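Local coordinates for austinoid biosynthesis clusters protein H (Emericella nidulans FGSC A4, PDB 5X9K) that takes part in the biosynthesis of the fungal meroterpenoids austinol and dehydroaustinol, acting as a homodimer of the trt14 isomerase family, and is represented by its C-terminal portion, at residues T57-P62 and P68-K73; F90-K95 and Y128-Q133; P105-V110 and M140-F145; S119-F124 and G157-A162. All blocks are in the same frame, centred on the assembly; numbering follows the deposited sequence.

Contact 1: residues T57-P62 and P68-K73; sequences TLRSFP and PALQTK
Two flat groups of strand 57-61, the Phe61 ring and the Arg59 guanidinium, each receive an aliphatic group of residues 68-73 at a slant. Ala69 CB lies 4.0 Å from Phe61 CE1, while the ring itself meets Phe145 and, edge-to-face, His112 of the second subunit. The Arg59 guanidinium has the methyl of its own neighbour but one over a face, Thr57 CG2 standing 3.9 Å above the plane and offset toward the rim. Leu70 lies alongside the arginine, its CD1 touching Arg59 CG at 3.6 Å; the long methylene chain can thus pack against leucine while NE goes on to a salt bridge with Asp143. Thr57 CG2 also reaches Leu70 CG at 3.7 Å, a contact that a beta-branched residue makes close to the backbone. On the face bearing Leu58 and Gln71, Leu58 CD1 approaches Thr72 O at 3.7 Å, where the chain passes into helix 73-86. Between the faces run the backbone bonds: Leu58 N to Gln71 O at 2.9 Å, Gln71 N to Leu58 O at 2.8 Å, and Ser60 N to Ala69 O at 2.8 Å. Leu58 and Gln71 form a hydrogen-bonded pair and Arg59 and Leu70 a non-hydrogen-bonded one, the alternation of an antiparallel beta hairpin, here joining a short strand to strand 56-61 of the curved sheet.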
loop_
_atom_site.group_PDB
_atom_site.type_symbol
_atom_site.label_atom_id
_atom_site.label_comp_id
_atom_site.label_asym_id
_atom_site.label_seq_id
_atom_site.Cartn_x
_atom_site.Cartn_y
_atom_site.Cartn_z
ATOM N N THR A 57 -2.730 16.161 4.971
ATOM C CA THR A 57 -3.183 15.000 5.729
ATOM C C THR A 57 -2.190 13.871 5.484
ATOM O O THR A 57 -1.920 13.535 4.328
ATOM C CB THR A 57 -4.583 14.573 5.276
ATOM O OG1 THR A 57 -5.517 15.650 5.464
ATOM C CG2 THR A 57 -5.057 13.346 6.050
ATOM N N LEU A 58 -1.628 13.308 6.551
ATOM C CA LEU A 58 -0.825 12.095 6.434
ATOM C C LEU A 58 -1.683 10.903 6.839
ATOM O O LEU A 58 -2.264 10.902 7.927
ATOM C CB LEU A 58 0.436 12.166 7.299
ATOM C CG LEU A 58 1.452 13.226 6.867
ATOM C CD1 LEU A 58 1.166 14.581 7.500
ATOM C CD2 LEU A 58 2.862 12.783 7.155
ATOM N N ARG A 59 -1.786 9.908 5.957
ATOM C CA ARG A 59 -2.581 8.712 6.217
ATOM C C ARG A 59 -1.649 7.512 6.242
ATOM O O ARG A 59 -0.874 7.311 5.300
ATOM C CB ARG A 59 -3.649 8.496 5.147
ATOM C CG ARG A 59 -4.399 9.722 4.748
ATOM C CD ARG A 59 -5.380 9.397 3.633
ATOM N NE ARG A 59 -6.105 10.596 3.251
ATOM C CZ ARG A 59 -7.376 10.840 3.545
ATOM N NH1 ARG A 59 -8.106 9.947 4.215
ATOM N NH2 ARG A 59 -7.920 11.983 3.147
ATOM N N SER A 60 -1.741 6.697 7.288
ATOM C CA SER A 60 -0.801 5.599 7.475
ATOM C C SER A 60 -1.566 4.300 7.675
ATOM O O SER A 60 -2.339 4.175 8.632
ATOM C CB SER A 60 0.119 5.866 8.666
ATOM O OG SER A 60 0.844 7.063 8.441
ATOM N N PHE A 61 -1.319 3.348 6.794
ATOM C CA PHE A 61 -1.990 2.048 6.764
ATOM C C PHE A 61 -0.934 0.953 6.679
ATOM O O PHE A 61 0.226 1.231 6.385
ATOM C CB PHE A 61 -2.937 2.007 5.560
ATOM C CG PHE A 61 -4.048 2.984 5.673
ATOM C CD1 PHE A 61 -5.072 2.760 6.587
ATOM C CD2 PHE A 61 -4.050 4.157 4.928
ATOM C CE1 PHE A 61 -6.116 3.667 6.715
ATOM C CE2 PHE A 61 -5.083 5.075 5.065
ATOM C CZ PHE A 61 -6.116 4.826 5.964
ATOM N N PRO A 62 -1.305 -0.307 6.986
ATOM C CA PRO A 62 -2.595 -0.864 7.413
ATOM C C PRO A 62 -3.072 -0.298 8.742
ATOM O O PRO A 62 -2.250 0.173 9.536
ATOM C CB PRO A 62 -2.312 -2.373 7.578
ATOM C CG PRO A 62 -0.981 -2.624 6.964
ATOM C CD PRO A 62 -0.233 -1.322 6.999
ATOM N N PRO A 68 -3.537 5.887 15.248
ATOM C CA PRO A 68 -4.388 6.744 14.421
ATOM C C PRO A 68 -4.047 6.558 12.953
ATOM O O PRO A 68 -2.873 6.519 12.570
ATOM C CB PRO A 68 -4.049 8.158 14.910
ATOM C CG PRO A 68 -2.638 8.050 15.371
ATOM C CD PRO A 68 -2.478 6.653 15.933
ATOM N N ALA A 69 -5.089 6.407 12.135
ATOM C CA ALA A 69 -4.867 6.324 10.696
ATOM C C ALA A 69 -4.366 7.645 10.139
ATOM O O ALA A 69 -3.586 7.656 9.172
ATOM C CB ALA A 69 -6.148 5.903 9.980
ATOM N N LEU A 70 -4.779 8.761 10.738
ATOM C CA LEU A 70 -4.524 10.085 10.185
ATOM C C LEU A 70 -3.654 10.907 11.129
ATOM O O LEU A 70 -3.758 10.789 12.358
ATOM C CB LEU A 70 -5.847 10.807 9.896
ATOM C CG LEU A 70 -6.306 10.821 8.434
ATOM C CD1 LEU A 70 -6.328 9.440 7.828
ATOM C CD2 LEU A 70 -7.672 11.482 8.306
ATOM N N GLN A 71 -2.786 11.733 10.542
ATOM C CA GLN A 71 -1.909 12.618 11.292
ATOM C C GLN A 71 -1.843 13.962 10.587
ATOM O O GLN A 71 -1.946 14.045 9.359
ATOM C CB GLN A 71 -0.480 12.067 11.433
ATOM C CG GLN A 71 -0.327 11.005 12.506
ATOM C CD GLN A 71 1.118 10.739 12.847
ATOM O OE1 GLN A 71 1.990 10.778 11.977
ATOM N NE2 GLN A 71 1.386 10.471 14.123
ATOM N N THR A 72 -1.679 15.016 11.385
ATOM C CA THR A 72 -1.401 16.335 10.846
ATOM C C THR A 72 0.083 16.451 10.533
ATOM O O THR A 72 0.905 15.661 11.001
ATOM C CB THR A 72 -1.800 17.431 11.836
ATOM O OG1 THR A 72 -1.011 17.301 13.024
ATOM C CG2 THR A 72 -3.257 17.312 12.202
ATOM N N LYS A 73 0.424 17.465 9.743
ATOM C CA LYS A 73 1.830 17.737 9.474
ATOM C C LYS A 73 2.592 17.984 10.774
ATOM O O LYS A 73 3.719 17.493 10.953
ATOM C CB LYS A 73 1.940 18.926 8.520
ATOM C CG LYS A 73 3.333 19.210 8.051
ATOM C CD LYS A 73 3.361 20.421 7.128
ATOM C CE LYS A 73 4.757 21.013 7.074
ATOM N NZ LYS A 73 4.793 22.170 6.154
#

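Contact 2: residues F90-K95 and Y128-Q133; sequences FQLRVK and YVYILQ
Phe90 meets Tyr128, and Leu92 meets Tyr128 and Tyr130, across the concave side of a strongly curved sheet like that of the cone-shaped alpha+beta barrels of the NTF2-like superfamily. Strand 108-119 runs between the two strands, pairing with both; the axes of the short segments 90-94 and 128-133 pass 9.9 Å apart at closest and differ in direction by 79°, and side chains alone span the gap. Phe90 comes first. Its CG stands anti to the backbone N (chi1 -179°), and Phe90 and Tyr128 approach each other from opposite directions. The phenol oxygen arrives at the phenylalanine edge, near the ring plane, with Tyr128 OH 4.1 Å from Phe90 CZ. Two residues on, with the strand alternation bringing it to the same side, Leu92 reaches into the angle between both tyrosines and crosses each at about a right angle. A branched leucine suits this place because its two methyls can serve different rings: CD2 packs on Tyr128 CE2 at 3.8 Å, while CD1 is given to Tyr130. Phe40 covers both Leu92 and Tyr130, Val37 of helix 26-38 touches Leu92, and Phe144 meets the Tyr130 ring edge-to-face, which closes an aromatic and aliphatic core around the contact. Along Leu92 the chain is extended to CD1, which lies anti to CA (chi2 -177°), and this methyl touches Tyr130 CE2 at 3.7 Å and the phenol oxygen, Tyr130 OH, at 3.4 Å.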
loop_
_atom_site.group_PDB
_atom_site.type_symbol
_atom_site.label_atom_id
_atom_site.label_comp_id
_atom_site.label_asym_id
_atom_site.label_seq_id
_atom_site.Cartn_x
_atom_site.Cartn_y
_atom_site.Cartn_z
ATOM N N PHE A 90 19.892 6.790 4.691
ATOM C CA PHE A 90 18.576 6.258 4.375
ATOM C C PHE A 90 18.151 6.830 3.038
ATOM O O PHE A 90 18.487 7.966 2.715
ATOM C CB PHE A 90 17.558 6.612 5.464
ATOM C CG PHE A 90 16.180 6.072 5.207
ATOM C CD1 PHE A 90 15.876 4.746 5.492
ATOM C CD2 PHE A 90 15.186 6.894 4.686
ATOM C CE1 PHE A 90 14.607 4.242 5.254
ATOM C CE2 PHE A 90 13.908 6.400 4.458
ATOM C CZ PHE A 90 13.616 5.076 4.749
ATOM N N GLN A 91 17.433 6.034 2.257
ATOM C CA GLN A 91 16.972 6.527 0.970
ATOM C C GLN A 91 15.652 5.860 0.620
ATOM O O GLN A 91 15.479 4.670 0.877
ATOM C CB GLN A 91 18.030 6.252 -0.102
ATOM C CG GLN A 91 17.573 6.480 -1.515
ATOM C CD GLN A 91 18.616 6.048 -2.522
ATOM O OE1 GLN A 91 19.066 4.893 -2.524
ATOM N NE2 GLN A 91 19.014 6.977 -3.383
ATOM N N LEU A 92 14.717 6.639 0.074
ATOM C CA LEU A 92 13.524 6.094 -0.563
ATOM C C LEU A 92 13.730 6.109 -2.067
ATOM O O LEU A 92 14.189 7.112 -2.619
ATOM C CB LEU A 92 12.273 6.911 -0.242
ATOM C CG LEU A 92 11.746 7.056 1.177
ATOM C CD1 LEU A 92 10.462 7.854 1.076
ATOM C CD2 LEU A 92 11.503 5.697 1.832
ATOM N N ARG A 93 13.370 5.010 -2.727
ATOM C CA ARG A 93 13.531 4.878 -4.167
ATOM C C ARG A 93 12.327 4.151 -4.742
ATOM O O ARG A 93 11.788 3.244 -4.107
ATOM C CB ARG A 93 14.811 4.096 -4.511
ATOM C CG ARG A 93 15.158 4.082 -6.003
ATOM C CD ARG A 93 16.413 4.907 -6.311
ATOM N NE ARG A 93 17.636 4.241 -5.862
ATOM C CZ ARG A 93 18.838 4.814 -5.828
ATOM N NH1 ARG A 93 18.993 6.075 -6.211
ATOM N NH2 ARG A 93 19.891 4.125 -5.405
ATOM N N VAL A 94 11.906 4.542 -5.943
ATOM C CA VAL A 94 10.892 3.760 -6.638
ATOM C C VAL A 94 11.490 2.415 -7.027
ATOM O O VAL A 94 12.592 2.348 -7.587
ATOM C CB VAL A 94 10.380 4.525 -7.864
ATOM C CG1 VAL A 94 9.433 3.665 -8.683
ATOM C CG2 VAL A 94 9.703 5.809 -7.412
ATOM N N LYS A 95 10.776 1.337 -6.724
ATOM C CA LYS A 95 11.259 0.006 -7.074
ATOM C C LYS A 95 11.460 -0.108 -8.584
ATOM O O LYS A 95 10.631 0.349 -9.373
ATOM C CB LYS A 95 10.273 -1.046 -6.566
ATOM C CG LYS A 95 10.816 -2.463 -6.496
ATOM C CD LYS A 95 9.731 -3.420 -6.001
ATOM C CE LYS A 95 10.226 -4.845 -5.922
ATOM N NZ LYS A 95 11.245 -4.987 -4.856
ATOM N N TYR A 128 6.816 0.292 0.645
ATOM C CA TYR A 128 5.543 0.968 0.844
ATOM C C TYR A 128 4.849 1.143 -0.496
ATOM O O TYR A 128 5.473 1.078 -1.555
ATOM C CB TYR A 128 5.687 2.376 1.448
ATOM C CG TYR A 128 6.807 2.618 2.420
ATOM C CD1 TYR A 128 6.541 2.809 3.783
ATOM C CD2 TYR A 128 8.124 2.704 1.985
ATOM C CE1 TYR A 128 7.567 3.058 4.670
ATOM C CE2 TYR A 128 9.142 2.945 2.867
ATOM C CZ TYR A 128 8.863 3.125 4.198
ATOM O OH TYR A 128 9.905 3.369 5.057
ATOM N N VAL A 129 3.549 1.410 -0.434
ATOM C CA VAL A 129 2.847 2.107 -1.502
ATOM C C VAL A 129 2.593 3.522 -1.000
ATOM O O VAL A 129 2.000 3.713 0.068
ATOM C CB VAL A 129 1.542 1.404 -1.894
ATOM C CG1 VAL A 129 0.827 2.182 -3.002
ATOM C CG2 VAL A 129 1.833 -0.036 -2.361
ATOM N N TYR A 130 3.086 4.510 -1.737
ATOM C CA TYR A 130 2.746 5.896 -1.468
ATOM C C TYR A 130 1.681 6.320 -2.462
ATOM O O TYR A 130 1.797 6.039 -3.657
ATOM C CB TYR A 130 3.963 6.817 -1.626
ATOM C CG TYR A 130 4.913 6.899 -0.450
ATOM C CD1 TYR A 130 4.787 6.063 0.656
ATOM C CD2 TYR A 130 5.932 7.852 -0.444
ATOM C CE1 TYR A 130 5.664 6.178 1.739
ATOM C CE2 TYR A 130 6.801 7.960 0.601
ATOM C CZ TYR A 130 6.672 7.136 1.690
ATOM O OH TYR A 130 7.555 7.279 2.730
ATOM N N ILE A 131 0.661 7.019 -1.983
ATOM C CA ILE A 131 -0.253 7.760 -2.865
ATOM C C ILE A 131 -0.142 9.231 -2.491
ATOM O O ILE A 131 -0.582 9.634 -1.407
ATOM C CB ILE A 131 -1.702 7.274 -2.757
ATOM C CG1 ILE A 131 -1.802 5.797 -3.148
ATOM C CG2 ILE A 131 -2.596 8.116 -3.657
ATOM C CD1 ILE A 131 -3.175 5.183 -2.925
ATOM N N LEU A 132 0.419 10.040 -3.389
ATOM C CA LEU A 132 0.695 11.447 -3.110
ATOM C C LEU A 132 -0.253 12.309 -3.930
ATOM O O LEU A 132 -0.283 12.194 -5.162
ATOM C CB LEU A 132 2.148 11.791 -3.436
ATOM C CG LEU A 132 3.181 10.862 -2.773
ATOM C CD1 LEU A 132 4.595 11.223 -3.180
ATOM C CD2 LEU A 132 3.032 10.907 -1.267
ATOM N N GLN A 133 -1.027 13.154 -3.242
ATOM C CA GLN A 133 -1.871 14.163 -3.881
ATOM C C GLN A 133 -1.143 15.500 -3.834
ATOM O O GLN A 133 -0.779 15.969 -2.754
ATOM C CB GLN A 133 -3.223 14.286 -3.178
ATOM C CG GLN A 133 -4.242 15.234 -3.860
ATOM C CD GLN A 133 -5.566 15.285 -3.105
ATOM O OE1 GLN A 133 -6.162 14.255 -2.827
ATOM N NE2 GLN A 133 -6.012 16.489 -2.744
#

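Contact 3: residues P105-V110 and M140-F145; sequences PARKVV and MVEDFF
Arg107 and Glu142 each belong to a beta bulge, and a salt bridge joins the two irregular sites near the end of the sheet. Arg107 with Lys108 faces Asp103 in a G1 bulge, where Arg107 adopts left-handed backbone angles; Glu142 with Asp143 faces Gln133 in a classic bulge, at a corner of the chain. The bridge rests on one pair of atoms, Arg107 NH2 giving a hydrogen bond of 2.8 Å to Glu142 OE2, bent to 142° at the hydrogen. The oxygen lies close to the guanidinium plane, at its edge. At the carboxylate, NH2 arrives on the syn side, yet 29° out of its plane. The two flat groups stand 84° apart, so the pair is not the coplanar, two-pronged kind, and one N-H carries the bridge. Long side chains suit a bridge between parts of the sheet that strand 122-134 separates: glutamate, extended beyond CG, and arginine, bent at chi3, meet beside it. That strand supplies further partners, Ile134 O for Arg107 NE and Gln133 NE2 for the same Glu142 OE2. With two donors, one of them cationic, on a single oxygen, the carboxylate is probably kept ionised despite its partial burial.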
loop_
_atom_site.group_PDB
_atom_site.type_symbol
_atom_site.label_atom_id
_atom_site.label_comp_id
_atom_site.label_asym_id
_atom_site.label_seq_id
_atom_site.Cartn_x
_atom_site.Cartn_y
_atom_site.Cartn_z
ATOM N N PRO A 105 -6.102 14.122 -13.467
ATOM C CA PRO A 105 -7.206 14.940 -12.940
ATOM C C PRO A 105 -7.165 15.122 -11.435
ATOM O O PRO A 105 -7.355 16.241 -10.947
ATOM C CB PRO A 105 -8.448 14.145 -13.363
ATOM C CG PRO A 105 -8.042 13.462 -14.590
ATOM C CD PRO A 105 -6.599 13.092 -14.401
ATOM N N ALA A 106 -6.941 14.040 -10.682
ATOM C CA ALA A 106 -6.917 14.097 -9.225
ATOM C C ALA A 106 -5.615 14.649 -8.641
ATOM O O ALA A 106 -5.544 14.829 -7.421
ATOM C CB ALA A 106 -7.147 12.698 -8.653
ATOM N N ARG A 107 -4.586 14.864 -9.456
ATOM C CA ARG A 107 -3.270 15.319 -8.987
ATOM C C ARG A 107 -2.633 14.292 -8.050
ATOM O O ARG A 107 -2.044 14.645 -7.029
ATOM C CB ARG A 107 -3.360 16.693 -8.305
ATOM C CG ARG A 107 -4.095 17.739 -9.148
ATOM C CD ARG A 107 -3.962 19.150 -8.564
ATOM N NE ARG A 107 -4.391 19.199 -7.180
ATOM C CZ ARG A 107 -5.665 19.208 -6.799
ATOM N NH1 ARG A 107 -6.628 19.201 -7.710
ATOM N NH2 ARG A 107 -5.976 19.239 -5.517
ATOM N N LYS A 108 -2.751 13.010 -8.400
ATOM C CA LYS A 108 -2.273 11.921 -7.553
ATOM C C LYS A 108 -1.233 11.079 -8.281
ATOM O O LYS A 108 -1.377 10.761 -9.470
ATOM C CB LYS A 108 -3.440 11.041 -7.087
ATOM C CG LYS A 108 -4.329 11.732 -6.060
ATOM C CD LYS A 108 -5.420 10.799 -5.527
ATOM C CE LYS A 108 -6.563 11.583 -4.895
ATOM N NZ LYS A 108 -6.837 11.154 -3.496
ATOM N N VAL A 109 -0.174 10.733 -7.556
ATOM C CA VAL A 109 0.894 9.886 -8.055
ATOM C C VAL A 109 1.007 8.706 -7.111
ATOM O O VAL A 109 1.141 8.896 -5.895
ATOM C CB VAL A 109 2.235 10.629 -8.135
ATOM C CG1 VAL A 109 3.311 9.678 -8.589
ATOM C CG2 VAL A 109 2.135 11.883 -9.065
ATOM N N VAL A 110 0.958 7.502 -7.661
ATOM C CA VAL A 110 1.050 6.270 -6.879
ATOM C C VAL A 110 2.402 5.633 -7.155
ATOM O O VAL A 110 2.770 5.426 -8.321
ATOM C CB VAL A 110 -0.088 5.293 -7.215
ATOM C CG1 VAL A 110 0.011 4.058 -6.313
ATOM C CG2 VAL A 110 -1.430 5.967 -7.009
ATOM N N MET A 140 3.476 21.210 -3.801
ATOM C CA MET A 140 3.567 20.558 -2.500
ATOM C C MET A 140 2.607 19.375 -2.401
ATOM O O MET A 140 1.612 19.287 -3.118
ATOM C CB MET A 140 3.295 21.562 -1.375
ATOM C CG MET A 140 4.478 22.509 -1.063
ATOM S SD MET A 140 4.086 23.485 0.372
ATOM C CE MET A 140 2.631 24.324 -0.246
ATOM N N VAL A 141 2.941 18.441 -1.514
ATOM C CA VAL A 141 2.053 17.325 -1.209
ATOM C C VAL A 141 1.007 17.797 -0.209
ATOM O O VAL A 141 1.348 18.315 0.862
ATOM C CB VAL A 141 2.847 16.130 -0.640
ATOM C CG1 VAL A 141 1.891 15.008 -0.203
ATOM C CG2 VAL A 141 3.855 15.609 -1.656
ATOM N N GLU A 142 -0.272 17.625 -0.553
ATOM C CA GLU A 142 -1.359 17.968 0.360
ATOM C C GLU A 142 -2.107 16.758 0.894
ATOM O O GLU A 142 -2.926 16.910 1.801
ATOM C CB GLU A 142 -2.359 18.925 -0.317
ATOM C CG GLU A 142 -3.078 18.351 -1.531
ATOM C CD GLU A 142 -4.033 19.346 -2.181
ATOM O OE1 GLU A 142 -3.903 20.571 -1.931
ATOM O OE2 GLU A 142 -4.909 18.897 -2.948
ATOM N N ASP A 143 -1.853 15.568 0.364
ATOM C CA ASP A 143 -2.338 14.348 0.996
ATOM C C ASP A 143 -1.280 13.278 0.784
ATOM O O ASP A 143 -0.869 13.022 -0.348
ATOM C CB ASP A 143 -3.696 13.930 0.434
ATOM C CG ASP A 143 -4.429 12.943 1.347
ATOM O OD1 ASP A 143 -3.974 11.786 1.481
ATOM O OD2 ASP A 143 -5.455 13.334 1.949
ATOM N N PHE A 144 -0.808 12.696 1.877
ATOM C CA PHE A 144 0.331 11.777 1.901
ATOM C C PHE A 144 -0.205 10.464 2.470
ATOM O O PHE A 144 -0.289 10.298 3.689
ATOM C CB PHE A 144 1.473 12.371 2.747
ATOM C CG PHE A 144 2.681 11.478 2.913
ATOM C CD1 PHE A 144 2.884 10.350 2.111
ATOM C CD2 PHE A 144 3.632 11.786 3.874
ATOM C CE1 PHE A 144 3.993 9.545 2.288
ATOM C CE2 PHE A 144 4.763 10.986 4.046
ATOM C CZ PHE A 144 4.937 9.861 3.255
ATOM N N PHE A 145 -0.592 9.554 1.572
ATOM C CA PHE A 145 -1.023 8.201 1.923
ATOM C C PHE A 145 0.192 7.286 1.868
ATOM O O PHE A 145 0.957 7.319 0.900
ATOM C CB PHE A 145 -2.123 7.732 0.949
ATOM C CG PHE A 145 -2.459 6.240 1.000
ATOM C CD1 PHE A 145 -1.624 5.286 0.423
ATOM C CD2 PHE A 145 -3.665 5.813 1.538
ATOM C CE1 PHE A 145 -1.972 3.910 0.432
ATOM C CE2 PHE A 145 -4.013 4.454 1.551
ATOM C CZ PHE A 145 -3.162 3.508 1.000
#

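Contact 4: residues S119-F124 and G157-A162; sequences SLVGRF and GKKIEA
Val121, at the tip of the hairpin between strands 108-119 and 122-134, presses its branches against Lys159 and Ile160 of helix 150-167. This is the tight part. Val121 CG2 touches Ile160 CD1 at 3.7 Å, the two side chains crossing at about a right angle, and lies 3.8 Å from Lys159 CB; Val121 CG1 rests 3.7 Å from the helix backbone at Lys159 O. Compact branched residues suit a spot where turn and helix meet so closely. Bends at chi3 and chi4 add a further close point, Lys159 CE 3.1 Å from Val121 O. Looser is the outer side, where the solvent-exposed lysine slides past the valine in the opposite direction and its NZ stays too far from that oxygen for a bond. The turn, type I from Ser119 to Gly122, is fixed from within. Ser119 OG accepts from Val121 N at 3.2 Å, an ST turn, and donates to Gly122 O at 2.8 Å; Trp156 NE1 of helix 150-167 also bonds to Ser119 OG. Gly122, with positive phi, takes a conformation in which a side chain would strike the preceding carbonyl. Cohesion between the segments is largely apolar, and the lysine contributes chiefly its methylenes, with at most a weak electrostatic attraction to Val121 O.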
loop_
_atom_site.group_PDB
_atom_site.type_symbol
_atom_site.label_atom_id
_atom_site.label_comp_id
_atom_site.label_asym_id
_atom_site.label_seq_id
_atom_site.Cartn_x
_atom_site.Cartn_y
_atom_site.Cartn_z
ATOM N N SER A 119 21.065 1.734 10.044
ATOM C CA SER A 119 20.543 2.353 11.247
ATOM C C SER A 119 21.340 1.919 12.466
ATOM O O SER A 119 22.160 0.999 12.422
ATOM C CB SER A 119 19.058 2.013 11.457
ATOM O OG SER A 119 18.927 0.766 12.096
ATOM N N LEU A 120 21.058 2.617 13.563
ATOM C CA LEU A 120 21.566 2.338 14.895
ATOM C C LEU A 120 21.548 0.849 15.223
ATOM O O LEU A 120 22.458 0.345 15.893
ATOM C CB LEU A 120 20.723 3.120 15.903
ATOM C CG LEU A 120 21.218 3.375 17.315
ATOM C CD1 LEU A 120 22.643 3.893 17.289
ATOM C CD2 LEU A 120 20.291 4.391 17.961
ATOM N N VAL A 121 20.518 0.137 14.760
ATOM C CA VAL A 121 20.339 -1.276 15.086
ATOM C C VAL A 121 20.484 -2.114 13.823
ATOM O O VAL A 121 19.872 -3.181 13.697
ATOM C CB VAL A 121 18.982 -1.533 15.771
ATOM C CG1 VAL A 121 18.917 -0.812 17.099
ATOM C CG2 VAL A 121 17.831 -1.091 14.878
ATOM N N GLY A 122 21.297 -1.652 12.888
ATOM C CA GLY A 122 21.637 -2.454 11.738
ATOM C C GLY A 122 20.842 -2.090 10.503
ATOM O O GLY A 122 20.222 -1.030 10.409
ATOM N N ARG A 123 20.868 -3.008 9.538
ATOM C CA ARG A 123 20.265 -2.765 8.233
ATOM C C ARG A 123 18.742 -2.707 8.334
ATOM O O ARG A 123 18.113 -3.532 9.006
ATOM C CB ARG A 123 20.687 -3.874 7.267
ATOM C CG ARG A 123 20.356 -3.625 5.828
ATOM C CD ARG A 123 21.238 -2.529 5.259
ATOM N NE ARG A 123 20.882 -2.284 3.872
ATOM C CZ ARG A 123 21.198 -1.190 3.196
ATOM N NH1 ARG A 123 21.876 -0.208 3.781
ATOM N NH2 ARG A 123 20.808 -1.076 1.938
ATOM N N PHE A 124 18.149 -1.719 7.665
ATOM C CA PHE A 124 16.699 -1.609 7.538
ATOM C C PHE A 124 16.365 -1.580 6.059
ATOM O O PHE A 124 16.912 -0.762 5.315
ATOM C CB PHE A 124 16.169 -0.354 8.232
ATOM C CG PHE A 124 14.666 -0.227 8.203
ATOM C CD1 PHE A 124 13.859 -1.256 8.668
ATOM C CD2 PHE A 124 14.065 0.937 7.738
ATOM C CE1 PHE A 124 12.484 -1.125 8.657
ATOM C CE2 PHE A 124 12.700 1.080 7.717
ATOM C CZ PHE A 124 11.897 0.054 8.174
ATOM N N GLY A 157 11.179 -1.543 14.621
ATOM C CA GLY A 157 10.740 -0.793 15.786
ATOM C C GLY A 157 11.028 -1.524 17.082
ATOM O O GLY A 157 11.384 -0.909 18.093
ATOM N N LYS A 158 10.890 -2.849 17.063
ATOM C CA LYS A 158 11.207 -3.641 18.246
ATOM C C LYS A 158 12.699 -3.595 18.556
ATOM O O LYS A 158 13.092 -3.497 19.724
ATOM C CB LYS A 158 10.749 -5.079 18.051
ATOM C CG LYS A 158 9.236 -5.284 18.041
ATOM C CD LYS A 158 8.893 -6.729 18.419
ATOM C CE LYS A 158 7.524 -7.176 17.896
ATOM N NZ LYS A 158 6.362 -6.597 18.639
ATOM N N LYS A 159 13.546 -3.680 17.524
ATOM C CA LYS A 159 14.985 -3.571 17.741
ATOM C C LYS A 159 15.355 -2.222 18.348
ATOM O O LYS A 159 16.190 -2.156 19.259
ATOM C CB LYS A 159 15.736 -3.807 16.431
ATOM C CG LYS A 159 15.582 -5.220 15.869
ATOM C CD LYS A 159 16.368 -5.422 14.580
ATOM C CE LYS A 159 17.862 -5.222 14.781
ATOM N NZ LYS A 159 18.419 -6.133 15.822
ATOM N N ILE A 160 14.740 -1.134 17.861
ATOM C CA ILE A 160 14.999 0.191 18.429
ATOM C C ILE A 160 14.614 0.233 19.903
ATOM O O ILE A 160 15.330 0.809 20.732
ATOM C CB ILE A 160 14.263 1.279 17.626
ATOM C CG1 ILE A 160 14.894 1.447 16.243
ATOM C CG2 ILE A 160 14.292 2.606 18.361
ATOM C CD1 ILE A 160 16.326 1.970 16.284
ATOM N N GLU A 161 13.487 -0.381 20.257
ATOM C CA GLU A 161 13.082 -0.422 21.663
ATOM C C GLU A 161 14.039 -1.260 22.505
ATOM O O GLU A 161 14.419 -0.854 23.611
ATOM C CB GLU A 161 11.657 -0.970 21.793
ATOM C CG GLU A 161 10.561 0.023 21.426
ATOM C CD GLU A 161 10.246 0.994 22.550
ATOM O OE1 GLU A 161 10.756 0.790 23.672
ATOM O OE2 GLU A 161 9.484 1.959 22.313
ATOM N N ALA A 162 14.414 -2.446 22.019
ATOM C CA ALA A 162 15.356 -3.271 22.767
ATOM C C ALA A 162 16.706 -2.575 22.915
ATOM O O ALA A 162 17.381 -2.725 23.946
ATOM C CB ALA A 162 15.524 -4.629 22.080
#

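Contact 2 is the buried one; contacts 1, 3 and 4 lie at the surface, and contacts 3 and 4 sit on opposite sides of the chain's centre. All reach the same sheet, but contact 1 alone joins paired strands through backbone bonds, whereas contact 2 spans a strand with apolar and aromatic side chains, contact 3 does so with charges, and contact 4 brings a helix against a hairpin tip. Strand 122-134 serves both contacts 2 and 4, at successive points along it. Contacts 1 and 3 meet where strands 56-61 and 141-148 run side by side, Arg59 N lying 2.7 Å from Phe144 O. Contacts 1, 2 and 3 touch the second subunit.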